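Local coordinates for SPbeta prophage-derived uncharacterized protein YorR (Bacillus subtilis, PDB 3KB2), which binds a phosphorylated guanosine diphosphate and a magnesium ion and probably belongs to the thymidylate-kinase-like P-loop kinases, although its own activity is not established, at residues A[65-70]-A[77-82]. Residues are numbered along the deposited sequence; the frame is centred on the assembly and turned at random.
Sequences YSNLVY and YSILTE
Asn67 reaches out from helix 64-70 to the loop before helix 82-92, its CG anti to the backbone N (chi1 174°), which sets the amide beside the backbone of Ser78, Ile79 and Leu80. The amide is probably modelled turned over: OD1 of Asn67 lies 3.0 Å from the carbonyl O of Ser78, and ND2 of Asn67 is equally close to the backbone N of Leu80. The Asn67 and Tyr77 side chains run past each other in opposite directions, with the amide and ring planes 24° apart. Tyr77 in turn lies against the end of the helix. The carbonyl O of Tyr70 sits 3.9 Å above the Tyr77 ring plane, over its centre, and CB of Tyr70 packs 3.7 Å from CZ of Tyr77.

Next along the helix, the Leu68 and Ile79 side chains cross at about a right angle. CD1 of Leu68 meets CG1 of Ile79 at 4.0 Å, while CD1 of Ile79 lies 3.8 Å from CA of Leu68. Leu80 adds a looser apolar touch to Leu68 and packs on Phe49 of helix 42-52, which Asn67 also touches.

Further out, Ser66 OG is hydrogen-bonded to Glu7 and Tyr132, tying the helix to the parallel sheet, whose 2-3-1-4-5 strand order is consistent with a P-loop kinase, and to helix 122-137. The Tyr70 side chain is about 8 Å from the bound nucleotide. Beyond Leu80, Thr81 provides the N-cap of helix 82-92. The contact is thus mostly apolar and aromatic packing, with the amide of buried Asn67 set against the polar backbone of the loop.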
loop_
_atom_site.group_PDB
_atom_site.type_symbol
_atom_site.label_atom_id
_atom_site.label_comp_id
_atom_site.label_asym_id
_atom_site.label_seq_id
_atom_site.Cartn_x
_atom_site.Cartn_y
_atom_site.Cartn_z
ATOM N N TYR A 65 -15.219 -9.675 -3.239
ATOM C CA TYR A 65 -14.052 -10.513 -3.451
ATOM C C TYR A 65 -12.758 -9.791 -3.127
ATOM O O TYR A 65 -11.879 -10.369 -2.493
ATOM C CB TYR A 65 -14.073 -11.080 -4.867
ATOM C CG TYR A 65 -15.322 -11.907 -5.080
ATOM C CD1 TYR A 65 -15.564 -13.057 -4.310
ATOM C CD2 TYR A 65 -16.308 -11.494 -5.974
ATOM C CE1 TYR A 65 -16.757 -13.759 -4.423
ATOM C CE2 TYR A 65 -17.499 -12.186 -6.095
ATOM C CZ TYR A 65 -17.724 -13.311 -5.321
ATOM O OH TYR A 65 -18.929 -13.971 -5.457
ATOM N N SER A 66 -12.633 -8.527 -3.529
ATOM C CA SER A 66 -11.429 -7.782 -3.193
ATOM C C SER A 66 -11.333 -7.692 -1.668
ATOM O O SER A 66 -10.239 -7.650 -1.119
ATOM C CB SER A 66 -11.477 -6.369 -3.770
ATOM O OG SER A 66 -11.574 -6.394 -5.173
ATOM N N ASN A 67 -12.476 -7.648 -0.981
ATOM C CA ASN A 67 -12.448 -7.575 0.473
ATOM C C ASN A 67 -11.741 -8.797 1.042
ATOM O O ASN A 67 -10.897 -8.671 1.921
ATOM C CB ASN A 67 -13.848 -7.489 1.062
ATOM C CG ASN A 67 -13.837 -7.567 2.570
ATOM O OD1 ASN A 67 -13.402 -6.645 3.251
ATOM N ND2 ASN A 67 -14.308 -8.677 3.099
ATOM N N LEU A 68 -12.088 -9.973 0.531
ATOM C CA LEU A 68 -11.477 -11.220 0.965
ATOM C C LEU A 68 -9.963 -11.248 0.755
ATOM O O LEU A 68 -9.230 -11.849 1.546
ATOM C CB LEU A 68 -12.121 -12.392 0.222
ATOM C CG LEU A 68 -13.342 -13.018 0.901
ATOM C CD1 LEU A 68 -14.271 -11.944 1.439
ATOM C CD2 LEU A 68 -14.066 -13.908 -0.110
ATOM N N VAL A 69 -9.500 -10.595 -0.311
ATOM C CA VAL A 69 -8.075 -10.529 -0.651
ATOM C C VAL A 69 -7.307 -9.614 0.305
ATOM O O VAL A 69 -6.370 -10.047 0.991
ATOM C CB VAL A 69 -7.885 -10.006 -2.119
ATOM C CG1 VAL A 69 -6.414 -9.678 -2.410
ATOM C CG2 VAL A 69 -8.397 -11.047 -3.102
ATOM N N TYR A 70 -7.726 -8.351 0.363
ATOM C CA TYR A 70 -7.063 -7.359 1.197
ATOM C C TYR A 70 -7.191 -7.535 2.699
ATOM O O TYR A 70 -6.447 -6.912 3.462
ATOM C CB TYR A 70 -7.517 -5.958 0.777
ATOM C CG TYR A 70 -7.063 -5.605 -0.624
ATOM C CD1 TYR A 70 -5.704 -5.551 -0.939
ATOM C CD2 TYR A 70 -7.986 -5.371 -1.647
ATOM C CE1 TYR A 70 -5.271 -5.281 -2.236
ATOM C CE2 TYR A 70 -7.561 -5.097 -2.952
ATOM C CZ TYR A 70 -6.202 -5.056 -3.238
ATOM O OH TYR A 70 -5.772 -4.813 -4.524
ATOM N N TYR A 77 -8.465 -4.736 9.452
ATOM C CA TYR A 77 -9.186 -4.659 8.187
ATOM C C TYR A 77 -10.228 -5.767 8.159
ATOM O O TYR A 77 -9.912 -6.915 7.853
ATOM C CB TYR A 77 -8.195 -4.834 7.032
ATOM C CG TYR A 77 -8.773 -4.591 5.661
ATOM C CD1 TYR A 77 -9.701 -5.470 5.106
ATOM C CD2 TYR A 77 -8.381 -3.482 4.909
ATOM C CE1 TYR A 77 -10.220 -5.253 3.834
ATOM C CE2 TYR A 77 -8.895 -3.258 3.639
ATOM C CZ TYR A 77 -9.813 -4.149 3.108
ATOM O OH TYR A 77 -10.321 -3.940 1.849
ATOM N N SER A 78 -11.472 -5.411 8.465
ATOM C CA SER A 78 -12.569 -6.375 8.504
ATOM C C SER A 78 -12.794 -7.186 7.236
ATOM O O SER A 78 -12.609 -6.704 6.118
ATOM C CB SER A 78 -13.877 -5.672 8.860
ATOM O OG SER A 78 -13.784 -5.078 10.137
ATOM N N ILE A 79 -13.223 -8.424 7.432
ATOM C CA ILE A 79 -13.498 -9.320 6.327
ATOM C C ILE A 79 -14.871 -9.945 6.484
ATOM O O ILE A 79 -15.348 -10.149 7.597
ATOM C CB ILE A 79 -12.444 -10.449 6.238
ATOM C CG1 ILE A 79 -12.729 -11.328 5.026
ATOM C CG2 ILE A 79 -12.490 -11.328 7.482
ATOM C CD1 ILE A 79 -11.546 -12.199 4.658
ATOM N N LEU A 80 -15.524 -10.233 5.368
ATOM C CA LEU A 80 -16.824 -10.877 5.443
ATOM C C LEU A 80 -16.631 -12.303 5.937
ATOM O O LEU A 80 -15.571 -12.887 5.740
ATOM C CB LEU A 80 -17.464 -10.929 4.067
ATOM C CG LEU A 80 -17.906 -9.575 3.553
ATOM C CD1 LEU A 80 -18.198 -9.678 2.091
ATOM C CD2 LEU A 80 -19.108 -9.106 4.343
ATOM N N THR A 81 -17.651 -12.857 6.584
ATOM C CA THR A 81 -17.577 -14.236 7.043
ATOM C C THR A 81 -18.112 -15.082 5.890
ATOM O O THR A 81 -18.719 -14.554 4.954
ATOM C CB THR A 81 -18.465 -14.513 8.291
ATOM O OG1 THR A 81 -19.834 -14.240 7.982
ATOM C CG2 THR A 81 -18.031 -13.663 9.465
ATOM N N GLU A 82 -17.881 -16.387 5.955
ATOM C CA GLU A 82 -18.363 -17.293 4.925
ATOM C C GLU A 82 -19.862 -17.132 4.756
ATOM O O GLU A 82 -20.369 -17.050 3.642
ATOM C CB GLU A 82 -18.068 -18.745 5.308
ATOM C CG GLU A 82 -16.595 -19.113 5.333
ATOM C CD GLU A 82 -16.367 -20.578 5.671
ATOM O OE1 GLU A 82 -16.662 -20.983 6.826
ATOM O OE2 GLU A 82 -15.894 -21.329 4.779
#